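Local coordinates for Sqt1 (Chaetomium thermophilum, PDB 4ZOY), which probably acts as a dedicated WD40-repeat chaperone in ribosome biogenesis, capturing a newly made ribosomal protein while it is still being translated, at residues H24-I30 with V119-Q123; E332-P338 with V376-F381; A340-A344 with V354-S358. The contacts are given in a common frame with arbitrary orientation. Numbering follows the deposited sequence.

Interaction 1 (H24-I30 with V119-Q123); sequences HPLYPNI and VSVPQ
Val121 lies against the Tyr27 ring, with Val121 CG1 3.4 Å from Tyr27 CE2. Its other methyl, CG2, is 3.8 Å from Ile30 CD1 and 4.0 Å from His24 NE2. Val121 is in the t rotamer, and Tyr27 and Ile30 are in m. Residues 24-30 form the link between strands 18-23 and 30-36. His24 N bonds to Ile30 O at 3.0 Å. A type I turn runs from Tyr27 to Ile30, with Ile30 N to Tyr27 O at 2.9 Å. The t rotamer of His24 folds its ring back over this loop, so ND1 accepts from Leu26 N (3.1 Å) and Tyr27 N (3.3 Å). Residues 119-122 are extended and leave strand 114-120. The backbones stay apart, with CA of Tyr27 and Val121 8.7 Å from each other. The contact is therefore made by side chains, and it buries 220 Å². Phe97 meets the His24 ring. This is packing between neighbouring blades of a beta propeller, from the loop at 24-30 to the chain just beyond strand 114-120.

Interaction 2 (E332-P338 with V376-F381); sequences ESLAFSP and VVKVEF
The Phe381 ring is the apolar centre. Ser337 CB sits over its face in a CH-pi contact, 3.7 Å from the centroid. Pro338 CD is 3.7 Å from Phe381 CB, and Ala335 CB is 4.0 Å from Phe381 CD2. Phe381 and Val379 are m rotamers. Val379 CG2 extends the patch, 4.1 Å from Ala335 CB. Strands 332-336 and 376-381 run parallel, with axes 5.7 Å apart at 10°. Ser333 is level with Lys378 (CA-CA 5.3 Å), and Ala335 with Glu380 (6.1 Å). A single hydrogen bond spans them, Val379 N to Ser333 OG at 2.9 Å, with Ser333 chi1 at t. Classic bulges lie at Glu332-Ser333, facing Gly346, and at Val377-Lys378, facing Cys398. At the polar edge Lys378 NZ forms a 3.3 Å salt bridge to Glu380 OE1 with a weak hydrogen bond, and its stronger partner is Phe460 O. Ser337 OG bonds to Gly392 O. Each strand is the first of its own four-stranded sheet, so this is the packing of innermost strands of adjacent WD40 propeller blades.

Interaction 3 (A340-A344 with V354-S358); sequences APILA and VFDTS
Ala340 leads into Pro341, the centre of an inverse gamma turn closed by a weak bond from Ile342 N to Ala340 O (2.8 Å). Pro341 O accepts from Thr357 N at 2.9 Å. It also takes a bond from a water, 2.9 Å away, that accepts in turn from Ser358 N at 2.9 Å. Ile342 begins the antiparallel strand and pairs with Asp356 in a non-hydrogen-bonded pair, CA-CA 4.7 Å. Ile342, a p rotamer, has its CB 4.0 Å from Val354 CG1. Leu343 and Phe355 form the hydrogen-bonded pair: Leu343 N to Phe355 O is 2.9 Å, and Phe355 N to Leu343 O is 2.8 Å. Leu343 CB is 4.0 Å from Thr357 CG2. Ala344 pairs with Val354, again non-hydrogen-bonded, at CA-CA 4.5 Å. The short strand axes approach to 4.6 Å at 158°. Ile342, Ala344, Val354 and Asp356 share one face, Leu343 and Phe355 the other. Phe355-Asp356 probably occupies the place of the Trp-Asp pair that names WD repeats. Asp356 forms salt bridges with Arg359 and Arg364. The chemistry implies that backbone bonds fix this central hairpin, while Leu343 and Phe355 pack on strand 273-277 of one neighbouring blade and Ile342 and Ala344 on Phe381 of the other.

Overall arrangement
Interactions 2 and 3 touch, with centres 12 Å apart. Interaction 3 is nested in the loop that interaction 2 closes. Strand 331-336 borders strand 342-347, and probable hydrogen bonds link Ala335 O to Ala344 N (2.8 Å) and Ser337 N to Ile342 O (3.0 Å). Ile342 CD1 meets Phe381 CE1 at 3.7 Å, so the hairpin also reaches the next blade. Interaction 1 joins two other blades, its centre 25 Å from that of interaction 2 and 33 Å from that of interaction 3. It comes no nearer than about 11 Å, atom to atom, to interaction 2. Together they sample packing between blades and pairing within one blade of an eight-bladed propeller.

Interaction 1 (H24-I30 with V119-Q123)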
ATOM      1  N   HIS A  24      -1.715  -3.275  12.969  1.00 16.92           N
ATOM      2  CA  HIS A  24      -2.962  -2.958  13.655  1.00 20.37           C
ATOM      3  C   HIS A  24      -3.112  -1.437  13.780  1.00 18.75           C
ATOM      4  O   HIS A  24      -2.157  -0.751  14.134  1.00 18.63           O
ATOM      5  CB  HIS A  24      -2.980  -3.629  15.028  1.00 18.57           C
ATOM      6  CG  HIS A  24      -4.327  -3.654  15.680  1.00 17.67           C
ATOM      7  ND1 HIS A  24      -4.927  -2.527  16.197  1.00 22.54           N
ATOM      8  CD2 HIS A  24      -5.180  -4.678  15.918  1.00 21.21           C
ATOM      9  CE1 HIS A  24      -6.100  -2.852  16.711  1.00 19.47           C
ATOM     10  NE2 HIS A  24      -6.273  -4.152  16.565  1.00 19.69           N
ATOM     11  N   PRO A  25      -4.304  -0.899  13.469  1.00 16.70           N
ATOM     12  CA  PRO A  25      -4.427   0.569  13.436  1.00 17.89           C
ATOM     13  C   PRO A  25      -4.377   1.242  14.807  1.00 19.41           C
ATOM     14  O   PRO A  25      -4.097   2.438  14.869  1.00 21.81           O
ATOM     15  CB  PRO A  25      -5.800   0.792  12.782  1.00 18.91           C
ATOM     16  CG  PRO A  25      -6.556  -0.450  13.041  1.00 20.06           C
ATOM     17  CD  PRO A  25      -5.518  -1.559  12.967  1.00 17.68           C
ATOM     18  N   LEU A  26      -4.639   0.492  15.870  1.00 20.98           N
ATOM     19  CA  LEU A  26      -4.600   1.049  17.222  1.00 22.99           C
ATOM     20  C   LEU A  26      -3.331   0.664  17.973  1.00 26.59           C
ATOM     21  O   LEU A  26      -2.860   1.406  18.834  1.00 25.98           O
ATOM     22  CB  LEU A  26      -5.810   0.587  18.027  1.00 25.64           C
ATOM     23  CG  LEU A  26      -7.189   0.875  17.449  1.00 24.88           C
ATOM     24  CD1 LEU A  26      -8.258   0.400  18.419  1.00 30.06           C
ATOM     25  CD2 LEU A  26      -7.352   2.352  17.128  1.00 26.12           C
ATOM     26  N   TYR A  27      -2.787  -0.505  17.646  1.00 23.05           N
ATOM     27  CA  TYR A  27      -1.659  -1.060  18.385  1.00 22.60           C
ATOM     28  C   TYR A  27      -0.520  -1.375  17.420  1.00 18.93           C
ATOM     29  O   TYR A  27      -0.471  -2.466  16.840  1.00 19.36           O
ATOM     30  CB  TYR A  27      -2.095  -2.310  19.151  1.00 25.14           C
ATOM     31  CG  TYR A  27      -3.371  -2.087  19.929  1.00 27.61           C
ATOM     32  CD1 TYR A  27      -3.409  -1.186  20.984  1.00 33.96           C
ATOM     33  CD2 TYR A  27      -4.535  -2.771  19.607  1.00 26.50           C
ATOM     34  CE1 TYR A  27      -4.573  -0.966  21.697  1.00 32.64           C
ATOM     35  CE2 TYR A  27      -5.707  -2.558  20.317  1.00 32.77           C
ATOM     36  CZ  TYR A  27      -5.715  -1.656  21.361  1.00 33.31           C
ATOM     37  OH  TYR A  27      -6.874  -1.442  22.070  1.00 41.48           O
ATOM     38  N   PRO A  28       0.400  -0.419  17.240  1.00 20.96           N
ATOM     39  CA  PRO A  28       1.437  -0.524  16.203  1.00 22.90           C
ATOM     40  C   PRO A  28       2.376  -1.706  16.437  1.00 20.00           C
ATOM     41  O   PRO A  28       3.061  -2.146  15.512  1.00 20.65           O
ATOM     42  CB  PRO A  28       2.198   0.803  16.318  1.00 28.21           C
ATOM     43  CG  PRO A  28       1.332   1.699  17.141  1.00 32.95           C
ATOM     44  CD  PRO A  28       0.508   0.830  18.014  1.00 29.40           C
ATOM     45  N   ASN A  29       2.405  -2.225  17.658  1.00 21.99           N
ATOM     46  CA  ASN A  29       3.248  -3.377  17.959  1.00 21.77           C
ATOM     47  C   ASN A  29       2.710  -4.685  17.380  1.00 21.43           C
ATOM     48  O   ASN A  29       3.421  -5.681  17.307  1.00 22.56           O
ATOM     49  CB  ASN A  29       3.416  -3.521  19.474  1.00 24.21           C
ATOM     50  CG  ASN A  29       2.093  -3.689  20.187  1.00 28.15           C
ATOM     51  OD1 ASN A  29       1.216  -2.827  20.099  1.00 28.42           O
ATOM     52  ND2 ASN A  29       1.929  -4.814  20.881  1.00 28.36           N
ATOM     53  N   ILE A  30       1.446  -4.690  16.974  1.00 17.67           N
ATOM     54  CA  ILE A  30       0.845  -5.889  16.422  1.00 19.35           C
ATOM     55  C   ILE A  30       0.931  -5.834  14.906  1.00 18.92           C
ATOM     56  O   ILE A  30       0.303  -4.992  14.266  1.00 17.83           O
ATOM     57  CB  ILE A  30      -0.614  -6.053  16.874  1.00 22.00           C
ATOM     58  CG1 ILE A  30      -0.677  -6.120  18.402  1.00 24.18           C
ATOM     59  CG2 ILE A  30      -1.239  -7.293  16.243  1.00 24.08           C
ATOM     60  CD1 ILE A  30      -2.066  -6.333  18.945  1.00 34.16           C
ATOM     61  N   VAL A 119     -10.220 -10.480  15.591  1.00 24.19           N
ATOM     62  CA  VAL A 119      -9.099 -10.083  16.430  1.00 25.63           C
ATOM     63  C   VAL A 119      -9.585  -9.515  17.754  1.00 32.49           C
ATOM     64  O   VAL A 119     -10.491  -8.685  17.781  1.00 32.43           O
ATOM     65  CB  VAL A 119      -8.218  -9.026  15.734  1.00 25.61           C
ATOM     66  CG1 VAL A 119      -7.004  -8.684  16.593  1.00 27.27           C
ATOM     67  CG2 VAL A 119      -7.787  -9.511  14.357  1.00 25.32           C
ATOM     68  N   SER A 120      -8.980  -9.967  18.850  1.00 32.28           N
ATOM     69  CA  SER A 120      -9.250  -9.405  20.168  1.00 37.77           C
ATOM     70  C   SER A 120      -7.951  -8.992  20.841  1.00 36.19           C
ATOM     71  O   SER A 120      -7.006  -9.775  20.907  1.00 37.93           O
ATOM     72  CB  SER A 120     -10.002 -10.405  21.047  1.00 41.47           C
ATOM     73  OG  SER A 120     -11.356 -10.507  20.654  1.00 49.42           O
ATOM     74  N   VAL A 121      -7.909  -7.760  21.337  1.00 39.30           N
ATOM     75  CA  VAL A 121      -6.700  -7.209  21.942  1.00 41.79           C
ATOM     76  C   VAL A 121      -7.013  -6.630  23.328  1.00 44.85           C
ATOM     77  O   VAL A 121      -7.271  -5.434  23.466  1.00 50.33           O
ATOM     78  CB  VAL A 121      -6.068  -6.136  21.036  1.00 39.05           C
ATOM     79  CG1 VAL A 121      -4.780  -5.602  21.650  1.00 44.75           C
ATOM     80  CG2 VAL A 121      -5.786  -6.708  19.657  1.00 41.24           C
ATOM     81  N   PRO A 122      -6.989  -7.500  24.358  1.00 46.04           N
ATOM     82  CA  PRO A 122      -7.321  -7.224  25.760  1.00 47.83           C
ATOM     83  C   PRO A 122      -6.284  -6.324  26.396  1.00 49.10           C
ATOM     84  O   PRO A 122      -5.181  -6.777  26.606  1.00 55.73           O
ATOM     85  CB  PRO A 122      -7.277  -8.602  26.414  1.00 46.59           C
ATOM     86  CG  PRO A 122      -7.463  -9.570  25.283  1.00 46.63           C
ATOM     87  CD  PRO A 122      -6.719  -8.930  24.143  1.00 41.56           C
ATOM     88  N   GLN A 123      -6.643  -5.098  26.766  1.00 50.03           N
ATOM     89  CA  GLN A 123      -5.743  -4.219  27.536  1.00 49.10           C
ATOM     90  C   GLN A 123      -5.392  -4.829  28.898  1.00 50.64           C
ATOM     91  O   GLN A 123      -4.402  -4.443  29.526  1.00 54.56           O
ATOM     92  CB  GLN A 123      -6.348  -2.804  27.752  1.00 50.19           C
ATOM     93  CG  GLN A 123      -6.332  -1.899  26.541  1.00 49.07           C
ATOM     94  CD  GLN A 123      -5.407  -2.413  25.446  1.00 52.77           C
ATOM     95  OE1 GLN A 123      -5.805  -3.181  24.552  1.00 56.06           O
ATOM     96  NE2 GLN A 123      -4.169  -1.950  25.485  1.00 53.54           N
TER

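Interaction 2 (E332-P338 with V376-F381)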
ATOM      1  N   GLU A 332       5.955   2.323  -9.565  1.00 15.31           N
ATOM      2  CA  GLU A 332       5.426   1.228  -8.769  1.00 17.15           C
ATOM      3  C   GLU A 332       4.781   1.703  -7.474  1.00 11.75           C
ATOM      4  O   GLU A 332       4.066   0.928  -6.826  1.00 15.38           O
ATOM      5  CB  GLU A 332       6.533   0.222  -8.453  1.00 25.43           C
ATOM      6  CG  GLU A 332       6.983  -0.592  -9.673  1.00 26.12           C
ATOM      7  CD  GLU A 332       5.918  -1.566 -10.176  1.00 37.62           C
ATOM      8  OE1 GLU A 332       4.887  -1.751  -9.491  1.00 41.25           O
ATOM      9  OE2 GLU A 332       6.117  -2.161 -11.264  1.00 39.70           O
ATOM     10  N   SER A 333       5.010   2.964  -7.105  1.00 12.84           N
ATOM     11  CA  SER A 333       4.460   3.469  -5.862  1.00 13.30           C
ATOM     12  C   SER A 333       4.240   4.978  -5.952  1.00 14.34           C
ATOM     13  O   SER A 333       5.114   5.706  -6.413  1.00 14.23           O
ATOM     14  CB  SER A 333       5.396   3.108  -4.695  1.00 14.28           C
ATOM     15  OG  SER A 333       4.854   3.578  -3.476  1.00 15.46           O
ATOM     16  N   LEU A 334       3.063   5.423  -5.504  1.00 13.12           N
ATOM     17  CA  LEU A 334       2.640   6.818  -5.524  1.00 15.29           C
ATOM     18  C   LEU A 334       2.095   7.181  -4.157  1.00 14.03           C
ATOM     19  O   LEU A 334       1.334   6.401  -3.577  1.00 16.15           O
ATOM     20  CB  LEU A 334       1.530   7.058  -6.560  1.00 17.39           C
ATOM     21  CG  LEU A 334       1.903   7.148  -8.031  1.00 18.09           C
ATOM     22  CD1 LEU A 334       0.640   7.028  -8.893  1.00 17.90           C
ATOM     23  CD2 LEU A 334       2.601   8.463  -8.263  1.00 17.27           C
ATOM     24  N   ALA A 335       2.449   8.359  -3.660  1.00 14.11           N
ATOM     25  CA  ALA A 335       1.864   8.840  -2.409  1.00 13.70           C
ATOM     26  C   ALA A 335       1.737  10.343  -2.392  1.00 14.00           C
ATOM     27  O   ALA A 335       2.690  11.069  -2.689  1.00 14.00           O
ATOM     28  CB  ALA A 335       2.696   8.377  -1.229  1.00 15.56           C
ATOM     29  N   PHE A 336       0.539  10.817  -2.066  1.00 14.96           N
ATOM     30  CA  PHE A 336       0.343  12.217  -1.730  1.00 14.24           C
ATOM     31  C   PHE A 336       0.718  12.462  -0.276  1.00 14.79           C
ATOM     32  O   PHE A 336       0.369  11.665   0.605  1.00 16.48           O
ATOM     33  CB  PHE A 336      -1.116  12.640  -1.941  1.00 15.36           C
ATOM     34  CG  PHE A 336      -1.517  12.789  -3.384  1.00 12.85           C
ATOM     35  CD1 PHE A 336      -1.367  14.005  -4.038  1.00 13.15           C
ATOM     36  CD2 PHE A 336      -2.063  11.723  -4.073  1.00 12.57           C
ATOM     37  CE1 PHE A 336      -1.756  14.150  -5.369  1.00 13.58           C
ATOM     38  CE2 PHE A 336      -2.455  11.859  -5.402  1.00 15.11           C
ATOM     39  CZ  PHE A 336      -2.305  13.078  -6.043  1.00 14.97           C
ATOM     40  N   SER A 337       1.411  13.558  -0.014  1.00 13.13           N
ATOM     41  CA  SER A 337       1.640  13.960   1.361  1.00 14.66           C
ATOM     42  C   SER A 337       0.313  14.282   2.025  1.00 16.64           C
ATOM     43  O   SER A 337      -0.543  14.922   1.414  1.00 16.71           O
ATOM     44  CB  SER A 337       2.563  15.170   1.424  1.00 16.98           C
ATOM     45  OG  SER A 337       2.623  15.690   2.746  1.00 16.69           O
ATOM     46  N   PRO A 338       0.145  13.862   3.283  1.00 16.60           N
ATOM     47  CA  PRO A 338      -1.107  14.148   3.984  1.00 18.03           C
ATOM     48  C   PRO A 338      -1.284  15.632   4.291  1.00 21.25           C
ATOM     49  O   PRO A 338      -2.428  16.042   4.495  1.00 21.73           O
ATOM     50  CB  PRO A 338      -0.977  13.333   5.280  1.00 19.72           C
ATOM     51  CG  PRO A 338       0.491  13.203   5.500  1.00 22.85           C
ATOM     52  CD  PRO A 338       1.084  13.088   4.112  1.00 17.96           C
ATOM     53  N   VAL A 376      12.464   0.971  -6.714  1.00 15.14           N
ATOM     54  CA  VAL A 376      11.834   1.537  -5.536  1.00 15.71           C
ATOM     55  C   VAL A 376      10.470   0.883  -5.427  1.00 18.44           C
ATOM     56  O   VAL A 376       9.617   1.055  -6.296  1.00 22.97           O
ATOM     57  CB  VAL A 376      11.682   3.062  -5.626  1.00 13.81           C
ATOM     58  CG1 VAL A 376      11.110   3.613  -4.323  1.00 17.27           C
ATOM     59  CG2 VAL A 376      13.014   3.719  -5.928  1.00 17.28           C
ATOM     60  N   VAL A 377      10.280   0.107  -4.374  1.00 13.85           N
ATOM     61  CA  VAL A 377       9.108  -0.738  -4.228  1.00 13.66           C
ATOM     62  C   VAL A 377       7.935   0.003  -3.582  1.00 13.89           C
ATOM     63  O   VAL A 377       6.767  -0.165  -3.980  1.00 15.01           O
ATOM     64  CB  VAL A 377       9.473  -1.988  -3.408  1.00 15.08           C
ATOM     65  CG1 VAL A 377       8.237  -2.787  -3.030  1.00 17.50           C
ATOM     66  CG2 VAL A 377      10.474  -2.855  -4.201  1.00 15.53           C
ATOM     67  N   LYS A 378       8.240   0.818  -2.578  1.00 13.34           N
ATOM     68  CA  LYS A 378       7.209   1.523  -1.832  1.00 12.87           C
ATOM     69  C   LYS A 378       7.725   2.837  -1.307  1.00 12.54           C
ATOM     70  O   LYS A 378       8.848   2.914  -0.818  1.00 13.60           O
ATOM     71  CB  LYS A 378       6.720   0.654  -0.664  1.00 13.29           C
ATOM     72  CG  LYS A 378       5.661   1.330   0.207  1.00 14.50           C
ATOM     73  CD  LYS A 378       5.139   0.384   1.278  1.00 16.49           C
ATOM     74  CE  LYS A 378       4.230   1.107   2.262  1.00 18.43           C
ATOM     75  NZ  LYS A 378       3.449   0.150   3.100  1.00 19.43           N
ATOM     76  N   VAL A 379       6.891   3.868  -1.406  1.00 12.48           N
ATOM     77  CA  VAL A 379       7.124   5.133  -0.722  1.00 13.43           C
ATOM     78  C   VAL A 379       5.893   5.444   0.114  1.00 12.84           C
ATOM     79  O   VAL A 379       4.750   5.153  -0.286  1.00 14.02           O
ATOM     80  CB  VAL A 379       7.416   6.300  -1.692  1.00 14.44           C
ATOM     81  CG1 VAL A 379       8.637   6.005  -2.543  1.00 14.49           C
ATOM     82  CG2 VAL A 379       6.195   6.628  -2.594  1.00 15.36           C
ATOM     83  N   GLU A 380       6.116   6.027   1.287  1.00 12.42           N
ATOM     84  CA  GLU A 380       5.003   6.319   2.201  1.00 12.69           C
ATOM     85  C   GLU A 380       5.382   7.435   3.155  1.00 12.96           C
ATOM     86  O   GLU A 380       6.441   7.375   3.795  1.00 13.37           O
ATOM     87  CB  GLU A 380       4.597   5.069   2.985  1.00 13.12           C
ATOM     88  CG  GLU A 380       3.373   5.285   3.878  1.00 14.29           C
ATOM     89  CD  GLU A 380       3.094   4.082   4.749  1.00 19.52           C
ATOM     90  OE1 GLU A 380       2.450   3.116   4.270  1.00 20.98           O
ATOM     91  OE2 GLU A 380       3.523   4.096   5.915  1.00 18.01           O
ATOM     92  N   PHE A 381       4.531   8.459   3.250  1.00 11.90           N
ATOM     93  CA  PHE A 381       4.802   9.568   4.157  1.00 11.91           C
ATOM     94  C   PHE A 381       4.571   9.181   5.599  1.00 12.64           C
ATOM     95  O   PHE A 381       3.634   8.442   5.919  1.00 15.40           O
ATOM     96  CB  PHE A 381       3.925  10.776   3.814  1.00 15.13           C
ATOM     97  CG  PHE A 381       4.372  11.507   2.594  1.00 14.15           C
ATOM     98  CD1 PHE A 381       5.293  12.536   2.687  1.00 16.04           C
ATOM     99  CD2 PHE A 381       3.879  11.161   1.343  1.00 13.88           C
ATOM    100  CE1 PHE A 381       5.723  13.221   1.548  1.00 18.36           C
ATOM    101  CE2 PHE A 381       4.303  11.836   0.205  1.00 13.59           C
ATOM    102  CZ  PHE A 381       5.224  12.863   0.304  1.00 15.67           C
TER

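Interaction 3 (A340-A344 with V354-S358)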
ATOM      1  N   ALA A 340       1.456  18.350   3.125  1.00 16.92           N
ATOM      2  CA  ALA A 340       2.246  19.247   2.290  1.00 16.52           C
ATOM      3  C   ALA A 340       1.762  19.074   0.856  1.00 15.79           C
ATOM      4  O   ALA A 340       1.252  18.014   0.503  1.00 17.40           O
ATOM      5  CB  ALA A 340       3.735  18.941   2.410  1.00 19.10           C
ATOM      6  N   PRO A 341       1.900  20.121   0.027  1.00 17.48           N
ATOM      7  CA  PRO A 341       1.343  20.050  -1.326  1.00 16.16           C
ATOM      8  C   PRO A 341       2.294  19.354  -2.287  1.00 15.43           C
ATOM      9  O   PRO A 341       2.797  19.960  -3.238  1.00 16.99           O
ATOM     10  CB  PRO A 341       1.147  21.518  -1.692  1.00 17.75           C
ATOM     11  CG  PRO A 341       2.232  22.220  -0.955  1.00 19.52           C
ATOM     12  CD  PRO A 341       2.381  21.475   0.356  1.00 19.17           C
ATOM     13  N   ILE A 342       2.564  18.086  -2.008  1.00 14.22           N
ATOM     14  CA  ILE A 342       3.486  17.329  -2.845  1.00 14.39           C
ATOM     15  C   ILE A 342       3.004  15.910  -3.095  1.00 14.44           C
ATOM     16  O   ILE A 342       2.241  15.332  -2.307  1.00 14.14           O
ATOM     17  CB  ILE A 342       4.919  17.261  -2.241  1.00 15.29           C
ATOM     18  CG1 ILE A 342       4.896  16.617  -0.849  1.00 17.21           C
ATOM     19  CG2 ILE A 342       5.573  18.660  -2.191  1.00 16.41           C
ATOM     20  CD1 ILE A 342       6.284  16.477  -0.225  1.00 17.24           C
ATOM     21  N   LEU A 343       3.466  15.358  -4.216  1.00 12.90           N
ATOM     22  CA  LEU A 343       3.225  13.983  -4.615  1.00 13.72           C
ATOM     23  C   LEU A 343       4.573  13.328  -4.854  1.00 12.98           C
ATOM     24  O   LEU A 343       5.413  13.898  -5.557  1.00 13.99           O
ATOM     25  CB  LEU A 343       2.384  13.934  -5.894  1.00 14.29           C
ATOM     26  CG  LEU A 343       2.255  12.583  -6.604  1.00 14.68           C
ATOM     27  CD1 LEU A 343       1.374  11.610  -5.808  1.00 14.98           C
ATOM     28  CD2 LEU A 343       1.734  12.762  -8.039  1.00 16.34           C
ATOM     29  N   ALA A 344       4.788  12.149  -4.265  1.00 13.65           N
ATOM     30  CA  ALA A 344       6.018  11.375  -4.464  1.00 12.63           C
ATOM     31  C   ALA A 344       5.757  10.131  -5.294  1.00 12.73           C
ATOM     32  O   ALA A 344       4.743   9.451  -5.122  1.00 13.79           O
ATOM     33  CB  ALA A 344       6.621  10.980  -3.114  1.00 15.18           C
ATOM     34  N   VAL A 354       9.466  14.018  -6.929  1.00 12.69           N
ATOM     35  CA  VAL A 354       8.570  14.777  -6.070  1.00 14.50           C
ATOM     36  C   VAL A 354       7.997  15.921  -6.883  1.00 15.45           C
ATOM     37  O   VAL A 354       8.746  16.685  -7.498  1.00 14.64           O
ATOM     38  CB  VAL A 354       9.300  15.313  -4.828  1.00 14.71           C
ATOM     39  CG1 VAL A 354       8.339  16.050  -3.888  1.00 15.55           C
ATOM     40  CG2 VAL A 354       9.994  14.171  -4.096  1.00 16.61           C
ATOM     41  N   PHE A 355       6.671  16.031  -6.882  1.00 13.21           N
ATOM     42  CA  PHE A 355       5.977  17.058  -7.668  1.00 13.38           C
ATOM     43  C   PHE A 355       5.165  17.988  -6.765  1.00 16.27           C
ATOM     44  O   PHE A 355       4.593  17.548  -5.760  1.00 13.94           O
ATOM     45  CB  PHE A 355       5.051  16.396  -8.688  1.00 12.65           C
ATOM     46  CG  PHE A 355       5.745  15.422  -9.590  1.00 12.70           C
ATOM     47  CD1 PHE A 355       6.342  15.862 -10.760  1.00 14.70           C
ATOM     48  CD2 PHE A 355       5.800  14.065  -9.276  1.00 14.39           C
ATOM     49  CE1 PHE A 355       6.982  14.977 -11.607  1.00 15.69           C
ATOM     50  CE2 PHE A 355       6.453  13.169 -10.116  1.00 15.83           C
ATOM     51  CZ  PHE A 355       7.042  13.623 -11.288  1.00 15.56           C
ATOM     52  N   ASP A 356       5.093  19.261  -7.141  1.00 15.84           N
ATOM     53  CA  ASP A 356       4.335  20.266  -6.390  1.00 13.40           C
ATOM     54  C   ASP A 356       2.878  20.335  -6.860  1.00 15.87           C
ATOM     55  O   ASP A 356       2.579  20.836  -7.945  1.00 15.49           O
ATOM     56  CB  ASP A 356       5.014  21.629  -6.527  1.00 14.76           C
ATOM     57  CG  ASP A 356       6.139  21.840  -5.513  1.00 21.37           C
ATOM     58  OD1 ASP A 356       6.446  20.910  -4.729  1.00 19.91           O
ATOM     59  OD2 ASP A 356       6.712  22.951  -5.496  1.00 26.56           O
ATOM     60  N   THR A 357       1.969  19.812  -6.043  1.00 14.85           N
ATOM     61  CA  THR A 357       0.583  19.637  -6.452  1.00 15.13           C
ATOM     62  C   THR A 357      -0.169  20.959  -6.584  1.00 15.62           C
ATOM     63  O   THR A 357      -1.211  20.996  -7.225  1.00 17.28           O
ATOM     64  CB  THR A 357      -0.171  18.726  -5.461  1.00 14.11           C
ATOM     65  OG1 THR A 357      -0.248  19.369  -4.181  1.00 16.90           O
ATOM     66  CG2 THR A 357       0.556  17.396  -5.305  1.00 14.96           C
ATOM     67  N   SER A 358       0.356  22.024  -5.985  1.00 16.06           N
ATOM     68  CA  SER A 358      -0.282  23.327  -6.084  1.00 17.87           C
ATOM     69  C   SER A 358       0.361  24.163  -7.185  1.00 17.66           C
ATOM     70  O   SER A 358       0.059  25.344  -7.324  1.00 20.06           O
ATOM     71  CB  SER A 358      -0.213  24.073  -4.751  1.00 21.40           C
ATOM     72  OG  SER A 358       1.130  24.351  -4.396  1.00 31.25           O
TER
HETATM   73  O   HOH W   1       2.806  22.586  -4.520  1.00 20.74           O